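Local coordinates for phenylurea hydrolase B (Mycobacterium brisbanense, PDB 4WHB), which probably hydrolyses a carbon-nitrogen bond of phenylurea compounds such as the herbicide diuron, as a zinc-binding member of the amidohydrolase superfamily, at residues C[142-147]-C[176-181]; C[279-284]-C[325-330]; C[311-316]-C[355-360]; C[348-353]-C[454-459]; C[418-423]-C[434-439]. All coordinates share one frame; numbering follows the deposited sequence.

Contact 1. Residues C[142-147]-C[176-181]; sequences TIVGMG and AGVGHQ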
# COMPACT_ATOMS: atom_id res chain seq x y z
N THR C 142 7.54 27.91 -8.23
CA THR C 142 7.15 26.53 -8.51
C THR C 142 7.23 26.31 -9.98
O THR C 142 7.36 27.25 -10.72
CB THR C 142 5.70 26.22 -8.10
OG1 THR C 142 5.38 24.86 -8.43
CG2 THR C 142 4.74 27.20 -8.76
N ILE C 143 7.14 25.09 -10.44
CA ILE C 143 7.05 24.85 -11.87
C ILE C 143 5.57 24.74 -12.15
O ILE C 143 4.88 23.93 -11.52
CB ILE C 143 7.68 23.52 -12.24
CG1 ILE C 143 9.16 23.50 -11.85
CG2 ILE C 143 7.49 23.26 -13.70
CD1 ILE C 143 9.74 22.12 -11.76
N VAL C 144 5.07 25.51 -13.09
CA VAL C 144 3.64 25.56 -13.34
C VAL C 144 3.08 24.23 -13.80
O VAL C 144 3.67 23.52 -14.63
CB VAL C 144 3.34 26.62 -14.45
CG1 VAL C 144 1.87 26.65 -14.80
CG2 VAL C 144 3.79 28.01 -14.03
N GLY C 145 1.90 23.90 -13.31
CA GLY C 145 1.27 22.61 -13.64
C GLY C 145 1.73 21.43 -12.84
O GLY C 145 1.53 20.32 -13.26
N MET C 146 2.35 21.67 -11.70
CA MET C 146 2.82 20.56 -10.85
C MET C 146 2.33 20.70 -9.41
O MET C 146 2.25 21.82 -8.87
CB MET C 146 4.36 20.49 -10.89
CG MET C 146 4.91 19.12 -11.26
SD MET C 146 6.63 19.21 -11.71
CE MET C 146 7.29 20.18 -10.27
N GLY C 147 2.04 19.55 -8.78
CA GLY C 147 1.57 19.50 -7.41
C GLY C 147 2.70 19.57 -6.38
O GLY C 147 3.91 19.67 -6.75
N ALA C 176 1.50 27.29 -4.68
CA ALA C 176 0.94 28.62 -4.77
C ALA C 176 -0.43 28.52 -5.44
O ALA C 176 -1.24 27.56 -5.13
CB ALA C 176 1.84 29.55 -5.52
N GLY C 177 -0.74 29.47 -6.33
CA GLY C 177 -2.05 29.49 -6.94
C GLY C 177 -1.97 28.94 -8.32
O GLY C 177 -2.98 28.80 -8.99
N VAL C 178 -0.74 28.66 -8.72
CA VAL C 178 -0.44 28.10 -10.01
C VAL C 178 -0.36 26.62 -9.82
O VAL C 178 -0.79 26.08 -8.81
CB VAL C 178 0.88 28.65 -10.48
CG1 VAL C 178 1.10 28.44 -11.95
CG2 VAL C 178 0.80 30.11 -10.30
N GLY C 179 0.15 25.92 -10.80
CA GLY C 179 0.40 24.53 -10.62
C GLY C 179 -0.70 23.73 -11.25
O GLY C 179 -1.46 24.23 -12.09
N HIS C 180 -0.76 22.49 -10.78
CA HIS C 180 -1.33 21.36 -11.51
C HIS C 180 -2.83 21.26 -11.63
O HIS C 180 -3.30 20.52 -12.48
CB HIS C 180 -0.81 20.07 -10.89
CG HIS C 180 -1.18 19.92 -9.46
ND1 HIS C 180 -1.19 20.99 -8.59
CD2 HIS C 180 -1.63 18.86 -8.76
CE1 HIS C 180 -1.61 20.57 -7.41
NE2 HIS C 180 -1.83 19.27 -7.47
N GLN C 181 -3.60 21.97 -10.81
CA GLN C 181 -5.07 21.90 -10.96
C GLN C 181 -5.48 22.54 -12.28
O GLN C 181 -6.59 22.26 -12.80
CB GLN C 181 -5.82 22.55 -9.81
CG GLN C 181 -5.80 21.72 -8.54
CD GLN C 181 -4.54 21.91 -7.78
OE1 GLN C 181 -3.59 22.52 -8.27
NE2 GLN C 181 -4.51 21.40 -6.55
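Residues 142-147 fold through a type II beta turn from Ile-143 to Met-146, and the bend packs against the loop 176-181, with the CA atoms of Gly-145 and His-180 3.6 Å apart. No hydrogen bond crosses between the two loops. Gly-145 and Gly-179 both have positive phi and meet backbone to backbone. Gly-145 CA makes a C-H...O contact of 3.5 Å to Gly-179 O. Beside the glycines, two valines cross obliquely. Val-178 CG1, anti to its backbone N, meets both methyls of Val-144, at 3.4 Å from CG2 and 3.5 Å from CG1. The setting is the rim of the amidohydrolase TIM barrel. Segment 142-147 follows strand 136-139, and the backbone of Val-144 is hydrogen-bonded to Lys-206 and Ala-208 of strand 205-208. The side chain of Met-146 points away from the second loop and lies about 8 Å from that of His-273, a zinc-binding residue (this chain is modelled without zinc). His-180 holds CG between its backbone N and carbonyl carbon (chi1 60°). This lays the imidazole over Gly-147, whose CA sits over the ring centre in a CH-pi contact. Gly-147 N is hydrogen-bonded to Asp-153 OD2, while His-180 packs on Arg-226 of a neighbouring subunit.

Contact 2. Residues C[279-284]-C[325-330]; sequences GQEIPN and YATNER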
# COMPACT_ATOMS: atom_id res chain seq x y z
N GLY C 279 13.13 7.30 -23.04
CA GLY C 279 12.90 6.56 -24.25
C GLY C 279 14.02 6.53 -25.24
O GLY C 279 15.18 6.35 -24.93
N GLN C 280 13.60 6.69 -26.45
CA GLN C 280 14.48 6.80 -27.60
C GLN C 280 15.28 8.11 -27.52
O GLN C 280 14.84 9.04 -26.91
CB GLN C 280 13.65 6.75 -28.93
CG GLN C 280 12.53 5.71 -29.01
CD GLN C 280 11.34 5.96 -28.05
OE1 GLN C 280 11.39 6.83 -27.15
NE2 GLN C 280 10.28 5.14 -28.18
N GLU C 281 16.41 8.14 -28.19
CA GLU C 281 17.24 9.33 -28.27
C GLU C 281 16.49 10.41 -29.03
O GLU C 281 15.52 10.10 -29.76
CB GLU C 281 18.53 8.97 -29.00
CG GLU C 281 19.16 7.65 -28.55
CD GLU C 281 19.54 6.76 -29.74
OE1 GLU C 281 19.52 5.52 -29.59
OE2 GLU C 281 19.88 7.30 -30.83
N ILE C 282 16.89 11.67 -28.85
CA ILE C 282 16.21 12.78 -29.52
C ILE C 282 16.30 12.50 -31.00
O ILE C 282 17.39 12.42 -31.53
CB ILE C 282 16.83 14.16 -29.19
CG1 ILE C 282 16.62 14.49 -27.71
CG2 ILE C 282 16.21 15.27 -30.04
CD1 ILE C 282 17.28 15.78 -27.28
N PRO C 283 15.13 12.31 -31.64
CA PRO C 283 15.06 11.87 -33.04
C PRO C 283 16.00 12.70 -33.88
O PRO C 283 16.13 13.88 -33.60
CB PRO C 283 13.62 12.21 -33.42
CG PRO C 283 13.14 13.21 -32.40
CD PRO C 283 13.85 12.82 -31.15
N ASN C 284 16.71 12.11 -34.82
CA ASN C 284 17.68 12.93 -35.48
C ASN C 284 16.95 13.70 -36.47
O ASN C 284 16.91 13.34 -37.63
CB ASN C 284 18.81 12.16 -36.14
CG ASN C 284 20.08 12.34 -35.37
OD1 ASN C 284 20.00 12.27 -34.14
ND2 ASN C 284 21.21 12.68 -36.03
N TYR C 325 20.23 8.06 -22.69
CA TYR C 325 20.32 9.46 -22.31
C TYR C 325 21.61 10.17 -22.59
O TYR C 325 21.58 11.28 -23.11
CB TYR C 325 19.95 9.63 -20.85
CG TYR C 325 18.68 8.94 -20.56
CD1 TYR C 325 17.64 8.95 -21.49
CD2 TYR C 325 18.52 8.21 -19.44
CE1 TYR C 325 16.49 8.30 -21.27
CE2 TYR C 325 17.36 7.57 -19.20
CZ TYR C 325 16.34 7.64 -20.13
OH TYR C 325 15.15 7.01 -19.89
N ALA C 326 22.74 9.59 -22.24
CA ALA C 326 24.02 10.20 -22.61
C ALA C 326 24.37 9.98 -24.11
O ALA C 326 24.93 10.84 -24.77
CB ALA C 326 25.11 9.63 -21.76
N THR C 327 23.98 8.82 -24.63
CA THR C 327 24.16 8.44 -26.01
C THR C 327 23.33 9.34 -26.92
O THR C 327 23.36 9.24 -28.14
CB THR C 327 23.77 6.94 -26.21
OG1 THR C 327 22.35 6.78 -26.26
CG2 THR C 327 24.33 6.06 -25.09
N ASN C 328 22.59 10.22 -26.26
CA ASN C 328 21.72 11.22 -26.86
C ASN C 328 22.28 12.66 -26.76
O ASN C 328 22.12 13.47 -27.70
CB ASN C 328 20.33 11.10 -26.20
CG ASN C 328 19.46 12.30 -26.42
OD1 ASN C 328 19.64 13.03 -27.37
ND2 ASN C 328 18.48 12.49 -25.55
N GLU C 329 22.90 13.02 -25.65
CA GLU C 329 23.44 14.38 -25.51
C GLU C 329 24.56 14.67 -26.50
O GLU C 329 24.53 15.65 -27.21
CB GLU C 329 23.97 14.65 -24.10
CG GLU C 329 23.38 13.85 -22.96
CD GLU C 329 24.07 14.10 -21.64
OE1 GLU C 329 24.82 15.04 -21.54
OE2 GLU C 329 23.90 13.34 -20.71
N ARG C 330 25.55 13.80 -26.55
CA ARG C 330 26.63 13.94 -27.53
C ARG C 330 26.18 14.46 -28.91
O ARG C 330 26.85 15.29 -29.52
CB ARG C 330 27.30 12.58 -27.76
CG ARG C 330 28.09 12.09 -26.60
CD ARG C 330 28.12 10.60 -26.63
NE ARG C 330 28.91 10.08 -25.54
CZ ARG C 330 28.61 9.02 -24.82
NH1 ARG C 330 27.49 8.36 -25.05
NH2 ARG C 330 29.43 8.63 -23.83
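This is a partly buried loop-to-helix contact just after barrel strand 270-272, and the side chain of Tyr-325 lies about 9 Å from that of the zinc-binding residue His-273. The loop 279-284 runs past the first turn of helix 326-334. The closest backbone approach pairs Glu-281 with Asn-328, CA to CA 5.1 Å. Asn-328 has the largest share of the contact. Its CG is anti to the backbone N (chi1 163°), so the carboxamide reaches out to the loop. Asn-328 OD1 accepts a weak hydrogen bond of 3.4 Å from Ile-282 N; it is long, but fairly straight, with an angle of 158° at the hydrogen. The same carboxamide lies against the side chain of Ile-282, and the two cross at about a right angle. Ile-282 CG1 is 3.4 Å from Asn-328 OD1 and 3.5 Å from Asn-328 ND2. ND2 also gives a weak hydrogen bond to Asn-275 O, so both ends of the amide are engaged by backbone groups.

On the solvent-facing side, Glu-281 CB rests on Asn-328 CB at 4.0 Å. Glu-281 CG passes Thr-327 OG1 at 4.0 Å, and these two side chains also cross nearly at right angles. At the other end of the loop, the ring of Tyr-325 meets Gly-279 edge-on, with Gly-279 N in the ring plane and 3.8 Å from Tyr-325 OH. Tyr-325 also packs on Phe-224 and Leu-320. Ile-282 reaches Leu-332, one turn further along helix 326-334, so the loop between strand 270-272 and helix 287-293 is laid against the helix that leads into strand 339-341.

Contact 3. Residues C[311-316]-C[355-360]; sequences EDVGSW and DLSPVE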
# COMPACT_ATOMS: atom_id res chain seq x y z
N GLU C 311 24.54 1.12 -11.26
CA GLU C 311 23.84 -0.10 -11.72
C GLU C 311 24.40 -1.32 -10.97
O GLU C 311 23.73 -2.30 -10.79
CB GLU C 311 23.97 -0.31 -13.22
CG GLU C 311 24.58 0.83 -14.02
CD GLU C 311 24.77 0.46 -15.50
OE1 GLU C 311 25.70 -0.32 -15.79
OE2 GLU C 311 23.98 0.95 -16.36
N ASP C 312 25.64 -1.23 -10.53
CA ASP C 312 26.22 -2.25 -9.69
C ASP C 312 25.44 -2.34 -8.39
O ASP C 312 25.30 -3.42 -7.83
CB ASP C 312 27.69 -1.95 -9.38
CG ASP C 312 28.64 -2.44 -10.47
OD1 ASP C 312 28.18 -2.58 -11.63
OD2 ASP C 312 29.84 -2.66 -10.14
N VAL C 313 24.91 -1.21 -7.90
CA VAL C 313 24.04 -1.23 -6.70
C VAL C 313 22.55 -1.17 -6.99
O VAL C 313 21.75 -1.20 -6.07
CB VAL C 313 24.42 -0.08 -5.70
CG1 VAL C 313 25.66 -0.44 -4.87
CG2 VAL C 313 24.58 1.26 -6.44
N GLY C 314 22.16 -1.10 -8.26
CA GLY C 314 20.74 -1.09 -8.64
C GLY C 314 19.98 0.07 -7.99
O GLY C 314 19.01 -0.11 -7.22
N SER C 315 20.44 1.28 -8.27
CA SER C 315 19.93 2.47 -7.59
C SER C 315 18.52 2.85 -8.03
O SER C 315 17.79 3.50 -7.26
CB SER C 315 20.88 3.65 -7.77
OG SER C 315 20.66 4.66 -6.82
N TRP C 316 18.15 2.44 -9.24
CA TRP C 316 16.83 2.76 -9.86
C TRP C 316 16.67 4.21 -10.22
O TRP C 316 15.79 4.55 -11.01
CB TRP C 316 15.63 2.30 -9.00
CG TRP C 316 15.19 0.89 -9.30
CD1 TRP C 316 15.37 0.20 -10.46
CD2 TRP C 316 14.44 0.02 -8.44
NE1 TRP C 316 14.82 -1.05 -10.36
CE2 TRP C 316 14.25 -1.19 -9.13
CE3 TRP C 316 13.95 0.14 -7.13
CZ2 TRP C 316 13.59 -2.27 -8.57
CZ3 TRP C 316 13.28 -0.92 -6.58
CH2 TRP C 316 13.10 -2.11 -7.30
N ASP C 355 21.25 6.03 3.82
CA ASP C 355 20.65 4.89 3.17
C ASP C 355 21.43 4.45 1.95
O ASP C 355 21.70 3.24 1.78
CB ASP C 355 19.22 5.17 2.81
CG ASP C 355 18.28 5.17 4.05
OD1 ASP C 355 18.73 4.73 5.15
OD2 ASP C 355 17.10 5.61 3.90
N LEU C 356 21.83 5.40 1.13
CA LEU C 356 22.56 5.12 -0.12
C LEU C 356 23.88 4.42 0.14
O LEU C 356 24.52 4.66 1.16
CB LEU C 356 22.80 6.40 -0.88
CG LEU C 356 21.52 7.23 -1.19
CD1 LEU C 356 21.84 8.53 -1.93
CD2 LEU C 356 20.44 6.38 -1.92
N SER C 357 24.28 3.55 -0.78
CA SER C 357 25.58 2.86 -0.67
C SER C 357 26.73 3.86 -0.78
O SER C 357 26.58 4.90 -1.43
CB SER C 357 25.75 1.79 -1.74
OG SER C 357 25.61 2.34 -3.03
N PRO C 358 27.85 3.56 -0.10
CA PRO C 358 29.02 4.40 -0.22
C PRO C 358 29.42 4.67 -1.67
O PRO C 358 29.80 5.78 -2.04
CB PRO C 358 30.10 3.58 0.50
CG PRO C 358 29.35 2.74 1.47
CD PRO C 358 28.10 2.40 0.77
N VAL C 359 29.32 3.63 -2.48
CA VAL C 359 29.47 3.74 -3.92
C VAL C 359 28.56 4.83 -4.47
O VAL C 359 28.95 5.63 -5.33
CB VAL C 359 29.04 2.43 -4.61
CG1 VAL C 359 29.15 2.53 -6.11
CG2 VAL C 359 29.82 1.20 -4.07
N GLU C 360 27.32 4.88 -3.97
CA GLU C 360 26.28 5.76 -4.49
C GLU C 360 26.42 7.19 -4.05
O GLU C 360 26.21 8.09 -4.85
CB GLU C 360 24.91 5.24 -4.04
CG GLU C 360 23.72 6.04 -4.50
CD GLU C 360 22.45 5.20 -4.47
OE1 GLU C 360 22.44 4.08 -3.97
OE2 GLU C 360 21.43 5.65 -4.94
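Val-313 and Ser-357 make the central touch of this surface contact. Val-313 CG1 lies 3.3 Å from Ser-357 OG, and Val-313 CG2 is 3.7 Å from the same oxygen. The valine holds CG1 beside its backbone N, anti to the carbonyl carbon (chi1 -79°), and both methyls straddle the hydroxyl. Val-313 CG1 also comes to 4.4 Å from Val-359 CB, which adds a loose apolar touch. Next to this pair, Ser-315 faces the carboxylate of Glu-360, and Ser-315 CB is 3.5 Å from Glu-360 OE2. Glu-360 has CG anti to its backbone N and an extended chain beyond it. The carboxylate is thereby carried across to the other segment.

Two helix ends present these groups. Helix 304-312 finishes in a Schellman motif with Gly-314, at positive phi, as its C-prime residue. Gly-314 N makes a weak backbone bond of 3.2 Å to Glu-311 O. The motif turns the chain so that Val-313 and Ser-315, on either side of the glycine, both point CB toward the second segment. Across from it, Ser-357 is the N-cap of helix 358-361. Ser-357 OG, set between backbone N and carbonyl carbon (chi1 57°), takes a weak capping bond of 3.2 Å from Glu-360 N. The hydroxyl thus caps the helix while it packs on the valine methyls. The negative charge of Glu-360, in the first turn of its helix, may be eased by the helix start.

Further out, Leu-356 packs on Arg-364 and Trp-316 on Arg-220. Asp-355 OD1 is hydrogen-bonded to Thr-165 OG1 of a neighbouring subunit.

Contact 4. Residues C[348-353]-C[454-459]; sequences PSKDHL and PLVTAH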
# COMPACT_ATOMS: atom_id res chain seq x y z
N PRO C 348 20.32 17.57 0.71
CA PRO C 348 19.43 16.55 1.28
C PRO C 348 19.60 16.32 2.76
O PRO C 348 20.62 16.71 3.33
CB PRO C 348 19.84 15.29 0.53
CG PRO C 348 21.28 15.50 0.23
CD PRO C 348 21.43 16.96 -0.05
N SER C 349 18.60 15.68 3.38
CA SER C 349 18.67 15.30 4.78
C SER C 349 19.79 14.29 4.97
O SER C 349 20.05 13.45 4.09
CB SER C 349 17.34 14.74 5.29
OG SER C 349 16.94 13.61 4.58
N LYS C 350 20.42 14.36 6.15
CA LYS C 350 21.59 13.52 6.45
C LYS C 350 21.26 12.04 6.49
O LYS C 350 22.09 11.23 6.27
CB LYS C 350 22.20 13.98 7.76
CG LYS C 350 21.81 15.44 8.15
CD LYS C 350 20.85 15.47 9.34
CE LYS C 350 20.05 16.75 9.44
NZ LYS C 350 18.96 16.85 8.44
N ASP C 351 20.00 11.71 6.74
CA ASP C 351 19.55 10.34 6.78
C ASP C 351 19.45 9.71 5.42
O ASP C 351 19.69 8.53 5.27
CB ASP C 351 18.18 10.26 7.50
CG ASP C 351 18.28 10.44 8.94
OD1 ASP C 351 19.36 10.85 9.44
OD2 ASP C 351 17.27 10.14 9.55
N HIS C 352 19.08 10.50 4.43
CA HIS C 352 18.92 9.94 3.09
C HIS C 352 20.26 9.64 2.44
O HIS C 352 20.35 8.84 1.57
CB HIS C 352 18.07 10.87 2.22
CG HIS C 352 17.79 10.30 0.86
ND1 HIS C 352 17.80 11.07 -0.29
CD2 HIS C 352 17.57 9.04 0.46
CE1 HIS C 352 17.57 10.30 -1.33
NE2 HIS C 352 17.40 9.07 -0.90
N LEU C 353 21.31 10.29 2.86
CA LEU C 353 22.65 9.97 2.41
C LEU C 353 23.05 8.64 3.04
O LEU C 353 23.74 7.82 2.42
CB LEU C 353 23.67 11.03 2.87
CG LEU C 353 23.42 12.49 2.57
CD1 LEU C 353 24.73 13.26 2.81
CD2 LEU C 353 22.88 12.61 1.15
N PRO C 454 24.94 26.21 10.36
CA PRO C 454 24.58 24.83 10.04
C PRO C 454 23.17 24.44 10.54
O PRO C 454 22.88 24.53 11.71
CB PRO C 454 25.65 24.01 10.75
CG PRO C 454 26.82 24.89 10.86
CD PRO C 454 26.27 26.29 11.00
N LEU C 455 22.32 24.01 9.62
CA LEU C 455 20.93 23.63 9.90
C LEU C 455 20.67 22.22 9.43
O LEU C 455 20.65 21.30 10.24
CB LEU C 455 19.94 24.58 9.21
CG LEU C 455 19.29 25.74 10.00
CD1 LEU C 455 20.32 26.73 10.48
CD2 LEU C 455 18.23 26.46 9.16
N VAL C 456 20.55 22.02 8.13
CA VAL C 456 20.24 20.71 7.57
C VAL C 456 21.44 19.78 7.62
O VAL C 456 21.33 18.60 7.33
CB VAL C 456 19.75 20.81 6.10
CG1 VAL C 456 18.90 19.62 5.73
CG2 VAL C 456 18.94 22.08 5.87
N THR C 457 22.58 20.31 7.99
CA THR C 457 23.78 19.49 8.18
C THR C 457 23.96 19.12 9.67
O THR C 457 25.03 18.66 10.12
CB THR C 457 25.04 20.23 7.71
OG1 THR C 457 24.70 21.23 6.73
CG2 THR C 457 26.04 19.20 7.15
N ALA C 458 22.91 19.34 10.46
CA ALA C 458 22.91 19.02 11.88
C ALA C 458 22.50 17.57 12.12
O ALA C 458 21.29 17.22 12.06
CB ALA C 458 21.96 19.93 12.62
N HIS C 459 23.52 16.75 12.41
CA HIS C 459 23.35 15.37 12.93
C HIS C 459 24.46 15.11 13.96
O HIS C 459 25.62 15.21 13.59
CB HIS C 459 23.46 14.31 11.81
CG HIS C 459 24.62 14.53 10.87
ND1 HIS C 459 25.64 15.42 10.88
CD2 HIS C 459 24.84 13.75 9.76
CE1 HIS C 459 26.43 15.17 9.79
NE2 HIS C 459 25.91 14.16 9.12
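The imidazole of His-459 is met obliquely by the root of Lys-350. Lys-350 CB is 3.3 Å from His-459 CD2, and Lys-350 CG is 3.8 Å from that same ring carbon. The lysine chain and the imidazole run antiparallel alongside one another. His-459 CG sits between its backbone N and carbonyl carbon (chi1 45°), which places the ring beside the start of the lysine chain. Beyond the ring, the aliphatic part of Lys-350 runs along two backbone carbonyl groups. Lys-350 CD is 3.3 Å from Ala-458 O, and Lys-350 CG is also 3.3 Å from Val-456 O. Bends at chi2 and chi4 turn the chain so that Lys-350 NZ ends 3.1 Å from Val-456 O.

These carbonyls belong to a type I beta turn from Leu-455 to Ala-458. Val-456 has CG1 anti to its backbone N. Val-456 CG1 is 3.9 Å from Lys-350 NZ and 4.1 Å from Pro-348 O, so it touches the backbone just before the helix.

Val-456 N is hydrogen-bonded to Glu-97 OE1, and its side chain packs on Val-94. Asp-351 forms a salt bridge to Arg-169 of a neighbouring subunit. The C-terminal tail thus touches both the start of helix 350-355 and helix 91-104.

Contact 5. Residues C[418-423]-C[434-439]; sequences FVLLDQ and SITEVF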
# COMPACT_ATOMS: atom_id res chain seq x y z
N PHE C 418 34.28 35.86 -8.94
CA PHE C 418 35.30 35.00 -9.46
C PHE C 418 35.81 33.99 -8.46
O PHE C 418 35.59 34.11 -7.26
CB PHE C 418 36.46 35.82 -10.06
CG PHE C 418 37.28 36.57 -9.06
CD1 PHE C 418 38.27 35.94 -8.33
CD2 PHE C 418 37.11 37.93 -8.90
CE1 PHE C 418 39.05 36.65 -7.45
CE2 PHE C 418 37.89 38.65 -8.01
CZ PHE C 418 38.86 38.00 -7.26
N VAL C 419 36.48 32.98 -9.00
CA VAL C 419 37.02 31.91 -8.22
C VAL C 419 38.49 31.76 -8.60
O VAL C 419 38.85 31.84 -9.80
CB VAL C 419 36.29 30.63 -8.54
CG1 VAL C 419 36.75 29.53 -7.59
CG2 VAL C 419 34.77 30.82 -8.44
N LEU C 420 39.36 31.59 -7.59
CA LEU C 420 40.76 31.35 -7.86
C LEU C 420 41.09 29.88 -7.67
O LEU C 420 40.75 29.30 -6.63
CB LEU C 420 41.62 32.19 -6.93
CG LEU C 420 41.95 33.64 -7.31
CD1 LEU C 420 41.31 34.52 -6.25
CD2 LEU C 420 43.47 33.86 -7.33
N LEU C 421 41.74 29.25 -8.64
CA LEU C 421 42.06 27.81 -8.51
C LEU C 421 43.51 27.57 -8.10
O LEU C 421 44.31 28.48 -8.06
CB LEU C 421 41.76 27.07 -9.82
CG LEU C 421 40.34 27.17 -10.33
CD1 LEU C 421 40.24 26.45 -11.63
CD2 LEU C 421 39.38 26.58 -9.30
N ASP C 422 43.84 26.32 -7.82
CA ASP C 422 45.22 25.94 -7.43
C ASP C 422 46.03 25.33 -8.57
O ASP C 422 47.24 25.24 -8.48
CB ASP C 422 45.16 24.87 -6.30
CG ASP C 422 46.26 24.98 -5.34
OD1 ASP C 422 47.25 25.66 -5.65
OD2 ASP C 422 46.13 24.41 -4.24
N GLN C 423 45.37 24.90 -9.64
CA GLN C 423 45.98 24.04 -10.62
C GLN C 423 45.30 24.17 -12.01
O GLN C 423 44.18 24.67 -12.11
CB GLN C 423 45.95 22.60 -10.10
CG GLN C 423 47.19 22.23 -9.31
CD GLN C 423 46.94 21.27 -8.18
OE1 GLN C 423 47.14 21.65 -7.02
NE2 GLN C 423 46.47 20.05 -8.49
N SER C 434 39.81 22.90 -6.57
CA SER C 434 40.87 23.42 -5.68
C SER C 434 40.87 24.93 -5.75
O SER C 434 41.33 25.50 -6.75
CB SER C 434 42.24 22.88 -6.06
OG SER C 434 42.45 23.04 -7.45
N ILE C 435 40.33 25.55 -4.71
CA ILE C 435 39.98 26.96 -4.75
C ILE C 435 40.57 27.68 -3.57
O ILE C 435 40.16 27.42 -2.42
CB ILE C 435 38.45 27.13 -4.73
CG1 ILE C 435 37.85 26.59 -6.03
CG2 ILE C 435 38.07 28.59 -4.55
CD1 ILE C 435 36.32 26.47 -6.06
N THR C 436 41.50 28.60 -3.83
CA THR C 436 42.10 29.37 -2.75
C THR C 436 41.23 30.52 -2.30
O THR C 436 41.28 30.92 -1.14
CB THR C 436 43.49 29.88 -3.14
OG1 THR C 436 43.41 30.63 -4.37
CG2 THR C 436 44.43 28.67 -3.24
N GLU C 437 40.42 31.06 -3.21
CA GLU C 437 39.47 32.11 -2.84
C GLU C 437 38.28 32.18 -3.76
O GLU C 437 38.40 31.88 -4.96
CB GLU C 437 40.17 33.49 -2.81
CG GLU C 437 40.32 34.06 -1.41
CD GLU C 437 41.55 34.96 -1.28
OE1 GLU C 437 42.48 34.80 -2.11
OE2 GLU C 437 41.58 35.82 -0.35
N VAL C 438 37.13 32.57 -3.20
CA VAL C 438 35.97 32.90 -3.99
C VAL C 438 35.54 34.34 -3.74
O VAL C 438 35.16 34.68 -2.64
CB VAL C 438 34.82 31.96 -3.70
CG1 VAL C 438 33.60 32.34 -4.55
CG2 VAL C 438 35.18 30.53 -4.03
N PHE C 439 35.61 35.19 -4.77
CA PHE C 439 35.15 36.56 -4.64
C PHE C 439 33.79 36.74 -5.30
O PHE C 439 33.51 36.15 -6.36
CB PHE C 439 36.15 37.53 -5.26
CG PHE C 439 37.16 38.08 -4.27
CD1 PHE C 439 38.11 37.26 -3.68
CD2 PHE C 439 37.15 39.44 -3.94
CE1 PHE C 439 39.02 37.75 -2.78
CE2 PHE C 439 38.05 39.94 -3.04
CZ PHE C 439 38.99 39.09 -2.46
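Strands 418-421 and 437-439 form an antiparallel hairpin in the beta-sheet that flanks the amidohydrolase barrel, with their directions 166° apart. The chain turns a corner at Thr-436, so the second strand has one more residue between its paired positions than the first. Val-419 pairs with Val-438 and Leu-421 with Ile-435, both as non-hydrogen-bonded pairs. On their face, Val-419 CG1 fills the hollow between two neighbours, 3.4 Å from Ile-435 CG2 and 4.0 Å from Val-438 CG2. Leu-421 CD2 meets the same isoleucine next to the valine, 3.6 Å from Ile-435 CG1.

The other face holds a phenylalanine pair. Phe-418 has CG between backbone N and carbonyl carbon (chi1 69°), and its ring leans over Phe-439. Phe-439 CB fits under one ring face in a CH-pi contact, 3.5 Å from the Phe-418 ring centroid. The ring planes are nearly parallel but displaced, with little face-to-face overlap. Leu-420 CD1 sits at the edge of the Phe-418 ring and meets Glu-437 CB at 3.8 Å.

Strand 56-63 is bonded to the other side of strand 418-421, through Val-58 and Trp-56. Phe-418 and Phe-439 pack on Ile-6 and Ile-4 of strand 4-7. Among the backbone bonds of the hairpin, Leu-420 N donates to Glu-437 O at 2.8 Å, almost straight (174°) and nearly along the C=O axis.

How the contacts relate
Contact 1 comes first along the chain and closes a loop around helix 164-175, before any other contact opens. It lies against the second subunit, as contact 2 does. Contacts 2 and 3 then cross, because 311-316 falls between the two segments of contact 2, while 355-360 follows it. Contacts 3 and 4 also cross. Their segments 348-353 and 355-360 adjoin in sequence, on two successive short helices. Contact 4 closes the longest loop, bringing the C-terminal tail back to helix 350-355. Nested inside that loop is contact 5, a local hairpin in the flanking sheet. Contacts 1 and 5 lie on opposite sides of the chain's centre, with centres about 39 Å apart.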